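Local coordinates for protein catalase (Pseudomonas syringae, PDB 1M7S) that breaks hydrogen peroxide down into water and oxygen with a heme cofactor, protecting the cell from peroxide damage, at residues 52-57 with 96-101; 255-260 with 285-290; 127-132 with 322-327. All coordinates share one frame; numbering follows the deposited sequence. Where two conformers were deposited one is given.

Interaction 1. Residues 52-57 with 96-101. With HEM (protoporphyrin IX containing Fe), chain E.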
loop_
_atom_site.group_PDB
_atom_site.type_symbol
_atom_site.label_atom_id
_atom_site.label_comp_id
_atom_site.label_asym_id
_atom_site.label_seq_id
_atom_site.Cartn_x
_atom_site.Cartn_y
_atom_site.Cartn_z
ATOM N N HIS A 52 0.660 -19.393 -8.724
ATOM C CA HIS A 52 2.079 -19.838 -8.560
ATOM C C HIS A 52 2.697 -19.218 -7.303
ATOM O O HIS A 52 3.893 -18.982 -7.176
ATOM C CB HIS A 52 2.886 -19.469 -9.808
ATOM C CG HIS A 52 2.445 -20.127 -11.094
ATOM N ND1 HIS A 52 3.135 -21.178 -11.603
ATOM C CD2 HIS A 52 1.431 -19.888 -11.969
ATOM C CE1 HIS A 52 2.567 -21.582 -12.750
ATOM N NE2 HIS A 52 1.522 -20.784 -12.973
ATOM N N ALA A 53 1.929 -19.135 -6.189
ATOM C CA ALA A 53 2.461 -18.589 -4.955
ATOM C C ALA A 53 3.485 -19.517 -4.309
ATOM O O ALA A 53 4.400 -19.025 -3.643
ATOM C CB ALA A 53 1.283 -18.395 -3.979
ATOM N N ARG A 54 3.352 -20.827 -4.443
ATOM C CA ARG A 54 4.246 -21.819 -3.862
ATOM C C ARG A 54 5.453 -22.017 -4.831
ATOM O O ARG A 54 5.200 -22.556 -5.927
ATOM C CB ARG A 54 3.490 -23.154 -3.733
ATOM C CG ARG A 54 4.283 -24.331 -3.217
ATOM C CD ARG A 54 4.851 -24.016 -1.840
ATOM N NE ARG A 54 4.894 -25.135 -0.940
ATOM C CZ ARG A 54 5.799 -25.472 -0.051
ATOM N NH1 ARG A 54 5.530 -26.543 0.681
ATOM N NH2 ARG A 54 6.950 -24.823 0.077
ATOM N N GLY A 55 6.640 -21.568 -4.433
ATOM C CA GLY A 55 7.714 -21.662 -5.473
ATOM C C GLY A 55 9.095 -21.863 -4.827
ATOM O O GLY A 55 9.249 -21.786 -3.618
ATOM N N THR A 56 10.061 -22.209 -5.684
ATOM C CA THR A 56 11.441 -22.454 -5.310
ATOM C C THR A 56 12.365 -21.744 -6.325
ATOM O O THR A 56 12.154 -22.062 -7.492
ATOM C CB THR A 56 11.797 -23.957 -5.404
ATOM O OG1 THR A 56 10.824 -24.754 -4.712
ATOM C CG2 THR A 56 13.169 -24.216 -4.788
ATOM N N GLY A 57 13.342 -20.968 -5.850
ATOM C CA GLY A 57 14.195 -20.236 -6.782
ATOM C C GLY A 57 15.626 -20.717 -6.606
ATOM O O GLY A 57 16.042 -21.184 -5.550
ATOM N N ASN A 96 1.218 -20.442 -0.191
ATOM C CA ASN A 96 2.504 -20.814 0.376
ATOM C C ASN A 96 2.327 -21.926 1.411
ATOM O O ASN A 96 1.368 -22.036 2.178
ATOM C CB ASN A 96 3.258 -19.781 1.200
ATOM C CG ASN A 96 2.870 -18.383 0.798
ATOM O OD1 ASN A 96 3.365 -17.881 -0.214
ATOM N ND2 ASN A 96 1.981 -17.784 1.562
ATOM N N HIS A 97 3.367 -22.759 1.382
ATOM C CA HIS A 97 3.398 -23.898 2.260
ATOM C C HIS A 97 2.254 -24.825 1.915
ATOM O O HIS A 97 2.246 -25.820 2.632
ATOM C CB HIS A 97 3.372 -23.447 3.714
ATOM C CG HIS A 97 4.599 -22.659 4.077
ATOM N ND1 HIS A 97 4.650 -21.755 5.113
ATOM C CD2 HIS A 97 5.854 -22.641 3.529
ATOM C CE1 HIS A 97 5.860 -21.227 5.167
ATOM N NE2 HIS A 97 6.628 -21.723 4.222
ATOM N N SER A 98 1.614 -24.804 0.754
ATOM C CA SER A 98 0.731 -25.885 0.342
ATOM C C SER A 98 1.626 -27.071 -0.026
ATOM O O SER A 98 2.762 -26.853 -0.490
ATOM C CB SER A 98 -0.080 -25.486 -0.892
ATOM O OG SER A 98 0.725 -25.100 -2.028
ATOM N N PRO A 99 1.156 -28.290 0.130
ATOM C CA PRO A 99 1.872 -29.489 -0.180
ATOM C C PRO A 99 2.329 -29.455 -1.627
ATOM O O PRO A 99 1.537 -29.204 -2.527
ATOM C CB PRO A 99 0.905 -30.693 0.009
ATOM C CG PRO A 99 -0.073 -30.081 1.017
ATOM C CD PRO A 99 -0.192 -28.587 0.696
ATOM N N GLU A 100 3.596 -29.774 -1.886
ATOM C CA GLU A 100 4.118 -29.769 -3.246
ATOM C C GLU A 100 3.664 -31.013 -3.990
ATOM O O GLU A 100 3.783 -31.088 -5.214
ATOM C CB GLU A 100 5.655 -29.516 -3.220
ATOM C CG GLU A 100 5.942 -28.036 -2.901
ATOM C CD GLU A 100 7.416 -27.725 -2.744
ATOM O OE1 GLU A 100 7.865 -26.562 -2.853
ATOM O OE2 GLU A 100 8.244 -28.633 -2.478
ATOM N N THR A 101 3.006 -31.982 -3.337
ATOM C CA THR A 101 2.360 -33.138 -3.928
ATOM C C THR A 101 0.980 -32.871 -4.518
ATOM O O THR A 101 0.392 -33.735 -5.199
ATOM C CB THR A 101 2.106 -34.239 -2.850
ATOM O OG1 THR A 101 1.795 -33.613 -1.582
ATOM C CG2 THR A 101 3.331 -35.097 -2.671
HETATM C CHA HEM E . 2.440 -16.378 -12.646
HETATM C CHB HEM E . 3.030 -19.538 -16.265
HETATM C CHC HEM E . -1.130 -18.050 -18.225
HETATM C CHD HEM E . -1.186 -14.265 -15.174
HETATM C C1A HEM E . 2.940 -17.368 -13.459
HETATM C C2A HEM E . 4.174 -18.140 -13.178
HETATM C C3A HEM E . 4.334 -19.009 -14.174
HETATM C C4A HEM E . 3.218 -18.836 -15.088
HETATM C CMA HEM E . 5.463 -20.024 -14.399
HETATM C CAA HEM E . 5.039 -17.870 -11.935
HETATM C CBA HEM E . 6.325 -17.019 -12.211
HETATM C CGA HEM E . 7.191 -17.005 -10.923
HETATM O O1A HEM E . 7.246 -15.872 -10.385
HETATM O O2A HEM E . 7.719 -18.109 -10.683
HETATM C C1B HEM E . 1.979 -19.397 -17.130
HETATM C C2B HEM E . 1.824 -20.092 -18.402
HETATM C C3B HEM E . 0.655 -19.686 -18.940
HETATM C C4B HEM E . 0.074 -18.730 -18.037
HETATM C CMB HEM E . 2.839 -21.109 -18.940
HETATM C CAB HEM E . -0.047 -20.091 -20.237
HETATM C CBB HEM E . 0.584 -20.545 -21.302
HETATM C C1C HEM E . -1.427 -16.849 -17.635
HETATM C C2C HEM E . -2.387 -15.893 -18.138
HETATM C C3C HEM E . -2.386 -14.836 -17.315
HETATM C C4C HEM E . -1.458 -15.134 -16.244
HETATM C CMC HEM E . -3.213 -16.033 -19.445
HETATM C CAC HEM E . -3.189 -13.522 -17.364
HETATM C CBC HEM E . -3.464 -12.856 -18.499
HETATM C C1D HEM E . -0.242 -14.571 -14.186
HETATM C C2D HEM E . 0.006 -13.753 -13.011
HETATM C C3D HEM E . 0.994 -14.322 -12.317
HETATM C C4D HEM E . 1.397 -15.512 -13.033
HETATM C CMD HEM E . -0.807 -12.481 -12.714
HETATM C CAD HEM E . 1.643 -13.836 -10.988
HETATM C CBD HEM E . 2.950 -13.030 -11.325
HETATM C CGD HEM E . 3.566 -12.335 -10.124
HETATM O O1D HEM E . 4.818 -12.082 -10.208
HETATM O O2D HEM E . 2.897 -11.993 -9.118
HETATM N NA HEM E . 2.375 -17.866 -14.599
HETATM N NB HEM E . 0.906 -18.550 -16.937
HETATM N NC HEM E . -0.890 -16.377 -16.457
HETATM N ND HEM E . 0.667 -15.610 -14.188
HETATM FE FE HEM E . 0.797 -17.054 -15.582
HETATM O O HOH W 1 -0.630 -18.984 -14.821
HETATM O O HOH W 2 7.869 -24.992 -5.129
#
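With CG anti to its backbone N (chi1 177°) and bends at chi2 and chi3, Arg54 swings its guanidinium across to the 96-101 loop and presents it edge-on to the carbonyl of Ser98. Two nitrogens grip that one oxygen: Arg54 NE approaches Ser98 O at 2.8 Å in a fairly straight bond, and Arg54 NH1 meets the same Ser98 O at 3.0 Å from above the carbonyl plane. Both faces of the flat group are covered too. CA of His97 lies against one, while Glu100, extended beyond CG, brings its carboxylate over the opposite one. Arg54 NH2 and Glu100 OE1, 3.5 Å apart, form a salt bridge of charges alone, since no N-H points at the oxygen. Arginine suits this buried place because one flat cation can bond a carbonyl at its edge while a carboxylate balances its charge over a face. A water links Glu100 OE1 to Thr56 OG1, and both oxygens also bond Thr238. Nearby, His52, the predicted catalytic histidine, lays its ring over the heme, as in other catalases. The loop, lying between strands 82-90 and 107-114, joins the start of strand 55-64 and also touches helices 223-232 and 236-246, through Pro99, Glu100 and Thr101.

Interaction 2. Residues 255-260 with 285-290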
loop_
_atom_site.group_PDB
_atom_site.type_symbol
_atom_site.label_atom_id
_atom_site.label_comp_id
_atom_site.label_asym_id
_atom_site.label_seq_id
_atom_site.Cartn_x
_atom_site.Cartn_y
_atom_site.Cartn_z
ATOM N N LEU A 255 17.941 -26.574 -24.385
ATOM C CA LEU A 255 16.877 -25.755 -24.991
ATOM C C LEU A 255 16.745 -26.061 -26.473
ATOM O O LEU A 255 17.726 -25.968 -27.239
ATOM C CB LEU A 255 17.197 -24.261 -24.798
ATOM C CG LEU A 255 16.185 -23.247 -25.341
ATOM C CD1 LEU A 255 14.816 -23.475 -24.648
ATOM C CD2 LEU A 255 16.687 -21.837 -25.152
ATOM N N TYR A 256 15.524 -26.404 -26.870
ATOM C CA TYR A 256 15.173 -26.620 -28.258
ATOM C C TYR A 256 14.138 -25.624 -28.795
ATOM O O TYR A 256 13.235 -25.181 -28.055
ATOM C CB TYR A 256 14.607 -28.031 -28.430
ATOM C CG TYR A 256 15.588 -29.155 -28.284
ATOM C CD1 TYR A 256 15.915 -29.609 -27.006
ATOM C CD2 TYR A 256 16.174 -29.783 -29.387
ATOM C CE1 TYR A 256 16.810 -30.651 -26.837
ATOM C CE2 TYR A 256 17.083 -30.822 -29.228
ATOM C CZ TYR A 256 17.399 -31.230 -27.951
ATOM O OH TYR A 256 18.289 -32.244 -27.728
ATOM N N VAL A 257 14.216 -25.370 -30.116
ATOM C CA VAL A 257 13.202 -24.536 -30.779
ATOM C C VAL A 257 12.511 -25.277 -31.926
ATOM O O VAL A 257 13.113 -26.159 -32.553
ATOM C CB VAL A 257 13.649 -23.174 -31.291
ATOM C CG1 VAL A 257 14.046 -22.263 -30.111
ATOM C CG2 VAL A 257 14.781 -23.236 -32.327
ATOM N N GLN A 258 11.220 -24.964 -32.153
ATOM C CA GLN A 258 10.426 -25.448 -33.273
ATOM C C GLN A 258 10.105 -24.184 -34.054
ATOM O O GLN A 258 9.766 -23.163 -33.419
ATOM C CB GLN A 258 9.088 -26.156 -32.968
ATOM C CG GLN A 258 9.275 -27.572 -32.468
ATOM C CD GLN A 258 7.893 -28.084 -32.056
ATOM O OE1 GLN A 258 7.346 -27.491 -31.116
ATOM N NE2 GLN A 258 7.381 -29.120 -32.695
ATOM N N VAL A 259 10.354 -24.166 -35.358
ATOM C CA VAL A 259 10.257 -22.929 -36.121
ATOM C C VAL A 259 9.287 -22.991 -37.269
ATOM O O VAL A 259 9.372 -24.004 -37.984
ATOM C CB VAL A 259 11.673 -22.620 -36.721
ATOM C CG1 VAL A 259 11.781 -21.353 -37.538
ATOM C CG2 VAL A 259 12.722 -22.545 -35.624
ATOM N N LEU A 260 8.438 -21.985 -37.404
ATOM C CA LEU A 260 7.541 -21.876 -38.546
ATOM C C LEU A 260 7.569 -20.445 -39.079
ATOM O O LEU A 260 7.696 -19.436 -38.356
ATOM C CB LEU A 260 6.083 -22.203 -38.235
ATOM C CG LEU A 260 5.691 -23.634 -37.885
ATOM C CD1 LEU A 260 4.235 -23.717 -37.435
ATOM C CD2 LEU A 260 5.889 -24.563 -39.059
ATOM N N LYS A 285 15.300 -28.115 -32.979
ATOM C CA LYS A 285 16.714 -27.828 -33.122
ATOM C C LYS A 285 17.281 -27.353 -31.777
ATOM O O LYS A 285 16.725 -26.455 -31.163
ATOM C CB LYS A 285 16.926 -26.724 -34.174
ATOM C CG LYS A 285 18.303 -26.073 -34.175
ATOM C CD LYS A 285 18.543 -25.091 -35.299
ATOM C CE LYS A 285 20.035 -24.685 -35.274
ATOM N NZ LYS A 285 20.437 -24.032 -36.557
ATOM N N LYS A 286 18.354 -27.998 -31.309
ATOM C CA LYS A 286 18.928 -27.560 -30.022
ATOM C C LYS A 286 19.663 -26.246 -30.157
ATOM O O LYS A 286 20.428 -26.025 -31.140
ATOM C CB LYS A 286 19.891 -28.644 -29.513
ATOM C CG LYS A 286 20.521 -28.256 -28.178
ATOM C CD LYS A 286 21.071 -29.477 -27.458
ATOM C CE LYS A 286 22.204 -30.143 -28.207
ATOM N NZ LYS A 286 22.924 -29.255 -29.149
ATOM N N ILE A 287 19.456 -25.287 -29.248
ATOM C CA ILE A 287 20.107 -24.001 -29.333
ATOM C C ILE A 287 20.924 -23.607 -28.109
ATOM O O ILE A 287 21.537 -22.516 -28.137
ATOM C CB ILE A 287 19.111 -22.851 -29.613
ATOM C CG1 ILE A 287 18.033 -22.696 -28.513
ATOM C CG2 ILE A 287 18.437 -23.049 -30.968
ATOM C CD1 ILE A 287 17.281 -21.365 -28.724
ATOM N N GLY A 288 20.980 -24.469 -27.099
ATOM C CA GLY A 288 21.769 -24.100 -25.912
ATOM C C GLY A 288 21.482 -25.102 -24.770
ATOM O O GLY A 288 20.677 -26.015 -24.906
ATOM N N GLN A 289 22.062 -24.747 -23.627
ATOM C CA GLN A 289 21.974 -25.617 -22.444
ATOM C C GLN A 289 22.025 -24.756 -21.197
ATOM O O GLN A 289 22.796 -23.801 -21.084
ATOM C CB GLN A 289 23.011 -26.744 -22.408
ATOM C CG GLN A 289 22.931 -27.616 -21.150
ATOM C CD GLN A 289 23.962 -28.753 -21.214
ATOM O OE1 GLN A 289 24.977 -28.611 -20.523
ATOM N NE2 GLN A 289 23.754 -29.844 -21.923
ATOM N N MET A 290 21.126 -25.125 -20.246
ATOM C CA MET A 290 21.097 -24.371 -18.980
ATOM C C MET A 290 21.458 -25.325 -17.831
ATOM O O MET A 290 21.069 -26.486 -17.831
ATOM C CB MET A 290 19.693 -23.772 -18.767
ATOM C CG MET A 290 19.556 -23.068 -17.412
ATOM S SD MET A 290 17.999 -22.115 -17.289
ATOM C CE MET A 290 16.813 -23.405 -17.500
#
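Tyr256 and Lys286 face each other as a non-hydrogen-bonded antiparallel pair, and the lysine's aliphatic part lies over the tyrosine ring. Lys286 CB stands 4.0 Å from the centroid of the Tyr256 ring, 28° off its normal, a CH-pi contact; farther along, Lys286 CD passes Tyr256 OH at 3.9 Å. A long chain with a charged tip suits this face, where Tyr256 is partly exposed, its methylenes on the aromatic ring and its ammonium end leading away. On the face of Leu255 and Val257, both buried, the end of Ile287 comes in against these two side chains. Its CG1 sits between the backbone N and the carbonyl carbon (chi1 61°), which brings Ile287 CD1 to 3.7 Å from Leu255 CD2. The same Ile287 CD1 lies 3.6 Å from Val257 CG1, the valine and isoleucine side chains crossing at about a right angle. The strand here carries a classic beta bulge in the antiparallel sheet of the catalase beta barrel: Ile287 and Gly288 together oppose Leu255. Ile287 N donates to Leu255 O at 2.7 Å, and Leu255 N donates to Gly288 O at 2.8 Å. Gly288, with phi at 169°, adopts a backbone shape most readily open to glycine. Beyond the bulge, Val257 and Lys285 exchange two backbone bonds. On its far side strand 252-260 pairs with strand 205-214, where Trp212 packs on Leu255 and Phe210 on Val257.

Interaction 3. Residues 127-132 with 322-327; sequences PTFFIR and DRLLQG. With HEM (protoporphyrin IX containing Fe), chain E.
Phe129 and Leu324 meet in the wall of the heme pocket, where the loop before helix 137-144 comes up against the first turn of helix 323-339. Leu324 divides its two methyls between Phe129 and the heme: CD2 touches Phe129 CD1 at 3.5 Å, while Leu324 CD1 lies 3.4 Å from HEM CMC, a methyl of the porphyrin rim. The branched end of leucine suits this junction, and Ile131 adds another apolar contact, its CG1 3.9 Å from Leu324 CD1. With CG anti to the backbone N (chi1 -156°), the Phe129 ring turns one face to the heme vinyl, HEM CAB sitting 3.6 Å above its plane toward the rim; CD1 of Phe130 lies over the centre of the opposite face. The carbonyl oxygen of Ile131, in plane at the edge of the Phe129 ring, is buried by the contact without a hydrogen-bond partner. Asp322 is the N-cap of the helix. Its OD1 accepts from Leu324 N at 2.9 Å and from Leu325 N at 3.1 Å, and a short side-chain acceptor fits this position because it satisfies amides that have no preceding turn. A water lies between Asp322 OD1 and Arg132 O. The guanidinium of Arg132 makes salt bridges with Glu409 and Asp274. One turn on, Gly327 leaves room for the other vinyl, its C 3.6 Å from HEM CBC. From there the helix runs on to Tyr332, probably the axial ligand of the iron, in the tyrosine-ligated heme site characteristic of catalases.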
loop_
_atom_site.group_PDB
_atom_site.type_symbol
_atom_site.label_atom_id
_atom_site.label_comp_id
_atom_site.label_asym_id
_atom_site.label_seq_id
_atom_site.Cartn_x
_atom_site.Cartn_y
_atom_site.Cartn_z
ATOM N N PRO A 127 2.977 -28.534 -22.076
ATOM C CA PRO A 127 3.242 -27.737 -23.291
ATOM C C PRO A 127 2.059 -26.977 -23.840
ATOM O O PRO A 127 2.075 -26.237 -24.832
ATOM C CB PRO A 127 3.706 -28.799 -24.316
ATOM C CG PRO A 127 2.876 -29.968 -23.863
ATOM C CD PRO A 127 2.945 -29.978 -22.325
ATOM N N THR A 128 0.867 -27.204 -23.236
ATOM C CA THR A 128 -0.375 -26.590 -23.687
ATOM C C THR A 128 -1.073 -26.026 -22.429
ATOM O O THR A 128 -0.751 -26.463 -21.331
ATOM C CB THR A 128 -1.322 -27.576 -24.392
ATOM O OG1 THR A 128 -1.520 -28.801 -23.676
ATOM C CG2 THR A 128 -0.694 -27.895 -25.759
ATOM N N PHE A 129 -2.079 -25.201 -22.658
ATOM C CA PHE A 129 -2.828 -24.618 -21.532
ATOM C C PHE A 129 -4.307 -24.953 -21.671
ATOM O O PHE A 129 -4.715 -25.568 -22.677
ATOM C CB PHE A 129 -2.611 -23.103 -21.541
ATOM C CG PHE A 129 -2.823 -22.546 -20.156
ATOM C CD1 PHE A 129 -3.830 -21.614 -19.915
ATOM C CD2 PHE A 129 -2.011 -22.964 -19.115
ATOM C CE1 PHE A 129 -3.990 -21.123 -18.639
ATOM C CE2 PHE A 129 -2.185 -22.475 -17.832
ATOM C CZ PHE A 129 -3.194 -21.554 -17.598
ATOM N N PHE A 130 -5.101 -24.708 -20.646
ATOM C CA PHE A 130 -6.504 -25.080 -20.673
ATOM C C PHE A 130 -7.333 -24.128 -21.503
ATOM O O PHE A 130 -8.433 -24.550 -21.919
ATOM C CB PHE A 130 -7.052 -25.099 -19.237
ATOM C CG PHE A 130 -6.173 -25.883 -18.284
ATOM C CD1 PHE A 130 -5.207 -25.257 -17.510
ATOM C CD2 PHE A 130 -6.425 -27.226 -18.087
ATOM C CE1 PHE A 130 -4.434 -25.991 -16.620
ATOM C CE2 PHE A 130 -5.682 -27.970 -17.186
ATOM C CZ PHE A 130 -4.673 -27.359 -16.462
ATOM N N ILE A 131 -6.914 -22.854 -21.588
ATOM C CA ILE A 131 -7.789 -21.916 -22.306
ATOM C C ILE A 131 -6.997 -21.205 -23.404
ATOM O O ILE A 131 -5.781 -21.383 -23.369
ATOM C CB ILE A 131 -8.374 -20.851 -21.355
ATOM C CG1 ILE A 131 -7.257 -20.204 -20.551
ATOM C CG2 ILE A 131 -9.462 -21.478 -20.492
ATOM C CD1 ILE A 131 -7.681 -18.969 -19.726
ATOM N N ARG A 132 -7.679 -20.515 -24.330
ATOM C CA ARG A 132 -6.865 -19.909 -25.396
ATOM C C ARG A 132 -6.990 -18.413 -25.496
ATOM O O ARG A 132 -6.482 -17.860 -26.501
ATOM C CB ARG A 132 -7.281 -20.596 -26.727
ATOM C CG ARG A 132 -8.773 -20.477 -26.998
ATOM C CD ARG A 132 -9.124 -20.946 -28.389
ATOM N NE ARG A 132 -8.748 -22.293 -28.788
ATOM C CZ ARG A 132 -9.672 -23.212 -29.087
ATOM N NH1 ARG A 132 -9.258 -24.387 -29.556
ATOM N NH2 ARG A 132 -10.976 -22.937 -28.886
ATOM N N ASP A 322 -0.844 -14.961 -30.318
ATOM C CA ASP A 322 -1.566 -15.943 -29.519
ATOM C C ASP A 322 -2.347 -15.104 -28.513
ATOM O O ASP A 322 -1.755 -14.318 -27.753
ATOM C CB ASP A 322 -0.538 -16.845 -28.822
ATOM C CG ASP A 322 -0.999 -17.777 -27.745
ATOM O OD1 ASP A 322 -1.934 -17.436 -26.981
ATOM O OD2 ASP A 322 -0.426 -18.903 -27.654
ATOM N N ARG A 323 -3.665 -15.270 -28.492
ATOM C CA ARG A 323 -4.473 -14.443 -27.635
ATOM C C ARG A 323 -4.355 -14.638 -26.134
ATOM O O ARG A 323 -4.696 -13.693 -25.401
ATOM C CB ARG A 323 -5.963 -14.664 -28.025
ATOM C CG ARG A 323 -6.135 -14.062 -29.413
ATOM C CD ARG A 323 -7.598 -14.265 -29.832
ATOM N NE ARG A 323 -7.746 -13.994 -31.273
ATOM C CZ ARG A 323 -8.932 -14.210 -31.895
ATOM N NH1 ARG A 323 -9.987 -14.644 -31.247
ATOM N NH2 ARG A 323 -8.998 -13.901 -33.184
ATOM N N LEU A 324 -3.826 -15.738 -25.672
ATOM C CA LEU A 324 -3.564 -15.954 -24.266
ATOM C C LEU A 324 -2.290 -15.186 -23.900
ATOM O O LEU A 324 -2.186 -14.509 -22.859
ATOM C CB LEU A 324 -3.353 -17.477 -24.064
ATOM C CG LEU A 324 -3.394 -17.905 -22.598
ATOM C CD1 LEU A 324 -4.768 -17.636 -22.005
ATOM C CD2 LEU A 324 -3.010 -19.374 -22.511
ATOM N N LEU A 325 -1.289 -15.303 -24.813
ATOM C CA LEU A 325 -0.027 -14.605 -24.563
ATOM C C LEU A 325 -0.173 -13.090 -24.483
ATOM O O LEU A 325 0.476 -12.411 -23.658
ATOM C CB LEU A 325 1.023 -14.867 -25.641
ATOM C CG LEU A 325 2.393 -14.161 -25.490
ATOM C CD1 LEU A 325 3.094 -14.349 -24.150
ATOM C CD2 LEU A 325 3.287 -14.668 -26.642
ATOM N N GLN A 326 -0.944 -12.508 -25.398
ATOM C CA GLN A 326 -1.210 -11.091 -25.445
ATOM C C GLN A 326 -1.638 -10.576 -24.069
ATOM O O GLN A 326 -1.149 -9.547 -23.585
ATOM C CB GLN A 326 -2.276 -10.788 -26.511
ATOM C CG GLN A 326 -1.790 -11.067 -27.963
ATOM C CD GLN A 326 -1.032 -9.829 -28.431
ATOM O OE1 GLN A 326 -1.511 -8.722 -28.299
ATOM N NE2 GLN A 326 0.182 -9.993 -28.996
ATOM N N GLY A 327 -2.590 -11.256 -23.425
ATOM C CA GLY A 327 -2.979 -10.869 -22.052
ATOM C C GLY A 327 -1.846 -10.953 -21.046
ATOM O O GLY A 327 -1.759 -10.111 -20.111
HETATM C CHA HEM E . 2.440 -16.378 -12.646
HETATM C CHB HEM E . 3.030 -19.538 -16.265
HETATM C CHC HEM E . -1.130 -18.050 -18.225
HETATM C CHD HEM E . -1.186 -14.265 -15.174
HETATM C C1A HEM E . 2.940 -17.368 -13.459
HETATM C C2A HEM E . 4.174 -18.140 -13.178
HETATM C C3A HEM E . 4.334 -19.009 -14.174
HETATM C C4A HEM E . 3.218 -18.836 -15.088
HETATM C CMA HEM E . 5.463 -20.024 -14.399
HETATM C CAA HEM E . 5.039 -17.870 -11.935
HETATM C CBA HEM E . 6.325 -17.019 -12.211
HETATM C CGA HEM E . 7.191 -17.005 -10.923
HETATM O O1A HEM E . 7.246 -15.872 -10.385
HETATM O O2A HEM E . 7.719 -18.109 -10.683
HETATM C C1B HEM E . 1.979 -19.397 -17.130
HETATM C C2B HEM E . 1.824 -20.092 -18.402
HETATM C C3B HEM E . 0.655 -19.686 -18.940
HETATM C C4B HEM E . 0.074 -18.730 -18.037
HETATM C CMB HEM E . 2.839 -21.109 -18.940
HETATM C CAB HEM E . -0.047 -20.091 -20.237
HETATM C CBB HEM E . 0.584 -20.545 -21.302
HETATM C C1C HEM E . -1.427 -16.849 -17.635
HETATM C C2C HEM E . -2.387 -15.893 -18.138
HETATM C C3C HEM E . -2.386 -14.836 -17.315
HETATM C C4C HEM E . -1.458 -15.134 -16.244
HETATM C CMC HEM E . -3.213 -16.033 -19.445
HETATM C CAC HEM E . -3.189 -13.522 -17.364
HETATM C CBC HEM E . -3.464 -12.856 -18.499
HETATM C C1D HEM E . -0.242 -14.571 -14.186
HETATM C C2D HEM E . 0.006 -13.753 -13.011
HETATM C C3D HEM E . 0.994 -14.322 -12.317
HETATM C C4D HEM E . 1.397 -15.512 -13.033
HETATM C CMD HEM E . -0.807 -12.481 -12.714
HETATM C CAD HEM E . 1.643 -13.836 -10.988
HETATM C CBD HEM E . 2.950 -13.030 -11.325
HETATM C CGD HEM E . 3.566 -12.335 -10.124
HETATM O O1D HEM E . 4.818 -12.082 -10.208
HETATM O O2D HEM E . 2.897 -11.993 -9.118
HETATM N NA HEM E . 2.375 -17.866 -14.599
HETATM N NB HEM E . 0.906 -18.550 -16.937
HETATM N NC HEM E . -0.890 -16.377 -16.457
HETATM N ND HEM E . 0.667 -15.610 -14.188
HETATM FE FE HEM E . 0.797 -17.054 -15.582
HETATM O O HOH W 3 -4.215 -18.993 -27.592
HETATM O O HOH W 1 -0.630 -18.984 -14.821
#

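From the N terminus, interaction 1 comes first: 52-57 meets 96-101 and closes a loop of 38 residues that holds strand 82-90 and most of strand 55-64. After that loop is complete, 127-132 opens interaction 3, whose partner 322-327 lies 190 residues later. Interaction 2 falls wholly within this long span, joining strands 252-260 and 284-295 across a short connection. No loops cross. Interactions 1 and 3 share the heme and both touch the second subunit, coming at the pocket from different parts of the chain, with about 6 Å between their nearest atoms. Interaction 2 stands away from the iron, yet strand 284-295 also pairs with strand 55-64, linking it to interaction 1 through one sheet.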